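Local coordinates for uncharacterized protein (Nostoc punctiforme, PDB 2QDR) that is of unknown function but may be a dioxygenase of the cupin superfamily, at residues A[90-103]-A[147-161]. Sequence-based numbering, arbitrary orientation.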
# COMPACT_ATOMS: atom_id res chain seq x y z
N GLY A 90 1.96 -22.30 41.95
CA GLY A 90 2.65 -21.07 42.35
C GLY A 90 2.25 -19.84 41.57
O GLY A 90 2.20 -18.73 42.12
N ALA A 91 1.97 -20.01 40.28
CA ALA A 91 1.58 -18.90 39.42
C ALA A 91 0.41 -18.07 39.98
O ALA A 91 -0.51 -18.62 40.57
CB ALA A 91 1.25 -19.40 37.99
N SER A 92 0.48 -16.74 39.81
CA SER A 92 -0.57 -15.84 40.29
C SER A 92 -0.53 -14.43 39.69
O SER A 92 0.43 -14.04 39.05
CB SER A 92 -0.47 -15.71 41.82
OG SER A 92 0.80 -15.19 42.16
N THR A 93 -1.63 -13.72 39.88
CA THR A 93 -1.79 -12.34 39.45
C THR A 93 -2.38 -11.63 40.65
O THR A 93 -3.30 -12.16 41.29
CB THR A 93 -2.68 -12.16 38.22
OG1 THR A 93 -2.08 -12.80 37.09
CG2 THR A 93 -2.87 -10.66 37.89
N SER A 94 -1.86 -10.46 40.97
CA SER A 94 -2.34 -9.72 42.14
C SER A 94 -2.04 -8.23 42.07
O SER A 94 -1.17 -7.78 41.32
CB SER A 94 -1.75 -10.35 43.41
OG SER A 94 -0.35 -10.50 43.29
N ARG A 95 -2.81 -7.48 42.84
CA ARG A 95 -2.71 -6.04 42.93
C ARG A 95 -2.04 -5.77 44.27
O ARG A 95 -2.66 -5.96 45.33
CB ARG A 95 -4.09 -5.44 42.85
CG ARG A 95 -4.16 -3.93 42.83
CD ARG A 95 -5.60 -3.55 42.93
NE ARG A 95 -5.84 -2.11 43.00
CZ ARG A 95 -7.02 -1.57 43.32
NH1 ARG A 95 -8.08 -2.32 43.63
NH2 ARG A 95 -7.14 -0.25 43.37
N VAL A 96 -0.77 -5.36 44.22
CA VAL A 96 -0.00 -5.08 45.43
C VAL A 96 0.14 -3.58 45.62
O VAL A 96 0.02 -2.82 44.66
CB VAL A 96 1.42 -5.76 45.43
CG1 VAL A 96 1.30 -7.28 45.29
CG2 VAL A 96 2.35 -5.21 44.34
N VAL A 97 0.36 -3.17 46.87
CA VAL A 97 0.55 -1.76 47.19
C VAL A 97 1.78 -1.64 48.08
O VAL A 97 1.77 -2.13 49.21
CB VAL A 97 -0.66 -1.12 47.89
CG1 VAL A 97 -0.41 0.38 48.16
CG2 VAL A 97 -1.92 -1.34 47.04
N LEU A 98 2.82 -1.01 47.54
CA LEU A 98 4.07 -0.80 48.25
C LEU A 98 4.02 0.57 48.93
O LEU A 98 3.64 1.55 48.29
CB LEU A 98 5.23 -0.88 47.27
CG LEU A 98 5.33 -2.18 46.47
CD1 LEU A 98 6.55 -2.13 45.57
CD2 LEU A 98 5.40 -3.43 47.36
N PRO A 99 4.41 0.65 50.22
CA PRO A 99 4.36 1.95 50.91
C PRO A 99 5.47 2.95 50.50
O PRO A 99 6.46 2.53 49.90
CB PRO A 99 4.51 1.55 52.38
CG PRO A 99 5.30 0.32 52.36
CD PRO A 99 4.89 -0.42 51.12
N PRO A 100 5.29 4.26 50.82
CA PRO A 100 6.23 5.36 50.50
C PRO A 100 7.74 5.12 50.69
O PRO A 100 8.50 5.40 49.77
CB PRO A 100 5.78 6.46 51.48
CG PRO A 100 4.34 6.26 51.60
CD PRO A 100 4.10 4.78 51.52
N LYS A 101 8.14 4.59 51.84
CA LYS A 101 9.56 4.33 52.13
C LYS A 101 10.00 2.89 51.80
O LYS A 101 11.02 2.43 52.32
CB LYS A 101 9.89 4.68 53.60
CG LYS A 101 9.60 6.13 53.99
N PHE A 102 9.26 2.17 50.94
CA PHE A 102 9.62 0.80 50.58
C PHE A 102 10.98 0.80 49.90
O PHE A 102 11.24 1.64 49.05
CB PHE A 102 8.57 0.17 49.67
CG PHE A 102 8.87 -1.25 49.28
CD1 PHE A 102 8.47 -2.31 50.09
CD2 PHE A 102 9.53 -1.54 48.09
CE1 PHE A 102 8.74 -3.62 49.74
CE2 PHE A 102 9.81 -2.86 47.73
CZ PHE A 102 9.41 -3.90 48.56
N GLU A 103 11.83 -0.13 50.32
CA GLU A 103 13.18 -0.24 49.79
C GLU A 103 13.62 -1.70 49.98
O GLU A 103 13.60 -2.20 51.10
CB GLU A 103 14.10 0.76 50.47
CG GLU A 103 15.50 0.84 49.90
CD GLU A 103 16.29 2.03 50.43
OE1 GLU A 103 15.83 2.72 51.37
OE2 GLU A 103 17.39 2.28 49.90
N LYS A 147 13.08 0.48 44.98
CA LYS A 147 12.31 1.29 45.93
C LYS A 147 11.15 2.05 45.32
O LYS A 147 11.06 2.20 44.10
CB LYS A 147 13.25 2.35 46.55
CG LYS A 147 13.85 3.32 45.51
CD LYS A 147 14.83 4.30 46.11
CE LYS A 147 15.46 5.13 45.00
NZ LYS A 147 16.44 6.11 45.52
N VAL A 148 10.28 2.57 46.20
CA VAL A 148 9.14 3.37 45.78
C VAL A 148 9.62 4.82 45.72
O VAL A 148 10.35 5.27 46.59
CB VAL A 148 7.92 3.21 46.72
CG1 VAL A 148 6.80 4.19 46.36
CG2 VAL A 148 7.38 1.79 46.65
N LEU A 149 9.20 5.53 44.67
CA LEU A 149 9.57 6.92 44.42
C LEU A 149 8.46 7.90 44.72
O LEU A 149 7.29 7.52 44.81
CB LEU A 149 9.93 7.09 42.94
CG LEU A 149 11.13 6.33 42.40
CD1 LEU A 149 11.15 6.45 40.88
CD2 LEU A 149 12.43 6.84 43.01
N GLY A 150 8.85 9.16 44.87
CA GLY A 150 7.93 10.26 45.12
C GLY A 150 7.25 10.42 46.46
O GLY A 150 6.39 11.28 46.60
N GLY A 151 7.63 9.62 47.46
CA GLY A 151 7.02 9.71 48.79
C GLY A 151 5.54 9.38 48.90
O GLY A 151 4.88 9.80 49.85
N GLU A 152 5.00 8.66 47.92
CA GLU A 152 3.61 8.24 47.88
C GLU A 152 3.65 6.77 47.54
O GLU A 152 4.59 6.32 46.90
CB GLU A 152 2.81 9.03 46.84
CG GLU A 152 2.68 10.51 47.20
CD GLU A 152 1.91 11.33 46.16
OE1 GLU A 152 1.74 10.87 45.00
OE2 GLU A 152 1.49 12.46 46.51
N GLU A 153 2.63 6.03 47.95
CA GLU A 153 2.56 4.59 47.68
C GLU A 153 2.42 4.33 46.18
O GLU A 153 2.02 5.21 45.42
CB GLU A 153 1.42 3.91 48.47
CG GLU A 153 -0.01 4.33 48.09
CD GLU A 153 -1.09 3.67 48.95
OE1 GLU A 153 -0.78 3.15 50.05
OE2 GLU A 153 -2.26 3.68 48.53
N ALA A 154 2.78 3.12 45.78
CA ALA A 154 2.70 2.71 44.40
C ALA A 154 1.87 1.46 44.33
O ALA A 154 1.97 0.62 45.23
CB ALA A 154 4.08 2.47 43.85
N GLU A 155 1.03 1.36 43.29
CA GLU A 155 0.17 0.19 43.06
C GLU A 155 0.65 -0.51 41.79
O GLU A 155 0.87 0.15 40.77
CB GLU A 155 -1.30 0.56 42.96
CG GLU A 155 -1.77 1.26 44.22
CD GLU A 155 -3.27 1.37 44.34
OE1 GLU A 155 -3.98 0.51 43.79
OE2 GLU A 155 -3.72 2.29 45.05
N ILE A 156 0.79 -1.83 41.87
CA ILE A 156 1.34 -2.63 40.79
C ILE A 156 0.65 -3.97 40.54
O ILE A 156 0.23 -4.62 41.49
CB ILE A 156 2.81 -3.04 41.16
CG1 ILE A 156 3.62 -1.87 41.74
CG2 ILE A 156 3.58 -3.64 39.97
CD1 ILE A 156 5.04 -2.24 42.17
N LEU A 157 0.56 -4.37 39.27
CA LEU A 157 0.03 -5.68 38.92
C LEU A 157 1.24 -6.58 39.05
O LEU A 157 2.15 -6.51 38.22
CB LEU A 157 -0.56 -5.74 37.51
CG LEU A 157 -1.80 -4.90 37.23
CD1 LEU A 157 -2.18 -5.00 35.75
CD2 LEU A 157 -2.97 -5.32 38.11
N TRP A 158 1.28 -7.38 40.11
CA TRP A 158 2.38 -8.29 40.40
C TRP A 158 2.03 -9.66 39.84
O TRP A 158 1.12 -10.32 40.35
CB TRP A 158 2.60 -8.34 41.90
CG TRP A 158 3.79 -9.08 42.36
CD1 TRP A 158 3.88 -10.41 42.66
CD2 TRP A 158 5.08 -8.52 42.63
NE1 TRP A 158 5.16 -10.71 43.08
CE2 TRP A 158 5.91 -9.56 43.07
CE3 TRP A 158 5.61 -7.23 42.53
CZ2 TRP A 158 7.25 -9.37 43.41
CZ3 TRP A 158 6.94 -7.03 42.87
CH2 TRP A 158 7.75 -8.09 43.30
N MSE A 159 2.77 -10.10 38.83
CA MSE A 159 2.51 -11.37 38.14
C MSE A 159 3.62 -12.42 38.24
O MSE A 159 4.60 -12.37 37.52
CB MSE A 159 2.23 -11.04 36.67
CG MSE A 159 0.91 -10.33 36.47
SE MSE A 159 0.71 -9.40 34.80
CE MSE A 159 1.93 -7.92 35.09
N GLU A 160 3.43 -13.38 39.14
CA GLU A 160 4.37 -14.48 39.38
C GLU A 160 3.99 -15.60 38.41
O GLU A 160 2.90 -16.13 38.54
CB GLU A 160 4.27 -14.95 40.82
CG GLU A 160 4.47 -13.83 41.86
CD GLU A 160 4.37 -14.31 43.30
OE1 GLU A 160 4.24 -15.53 43.54
OE2 GLU A 160 4.43 -13.45 44.19
N ASN A 161 4.86 -15.96 37.47
CA ASN A 161 4.53 -16.97 36.43
C ASN A 161 5.19 -18.35 36.47
O ASN A 161 4.63 -19.30 35.92
CB ASN A 161 4.87 -16.41 35.05
CG ASN A 161 4.17 -15.11 34.74
OD1 ASN A 161 3.14 -14.76 35.32
ND2 ASN A 161 4.73 -14.38 33.79
O HOH W 1 0.75 -12.65 42.13
O HOH W 2 9.42 7.64 47.82
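Arg-95 reaches Glu-155 along one face of an antiparallel strand pair, 92-98 with 154-160. Its chain, extended with CG anti to the backbone N (chi1 -176°), brings Arg-95 NH2 within 3.3 Å of Glu-155 OE1 in a salt bridge; the oxygen uses its syn lone pair and lies 23° out of the guanidinium plane, and NE adds a weak bond to it. On this face Val-97 CG2 lies beside Glu-155 CG at 3.8 Å. A glutamine in place of Glu-155 takes away the negative charge, and the guanidinium would probably be held less firmly. On the other face Leu-98 CD1 meets Ile-156 CD1 at 3.7 Å, and Val-96 CG1 packs on Trp-158 CB. Val-148, on the neighbouring strand 146-149, sets its CG2 3.5 Å from Leu-98 CB. Leu-98 CD2 covers the centre of the Phe-102 ring. Paired backbone bonds between Val-96 and Ile-156, and between Leu-98 and Ala-154, fix the register. At the end of the type I turn from Pro-99 to Phe-102, Val-148 N bonds Phe-102 O at 3.1 Å, starting a second antiparallel pairing. A water bridges Ser-92 OG, Ser-94 OG and Trp-158 O. Further out, Asn-59 holds Arg-95 NH1, while Trp-67 meets Trp-158 edge-to-face. Strands 79-86 and 113-117 flank the central pair, continuing the curled antiparallel sheet of a cupin double-stranded beta-helix.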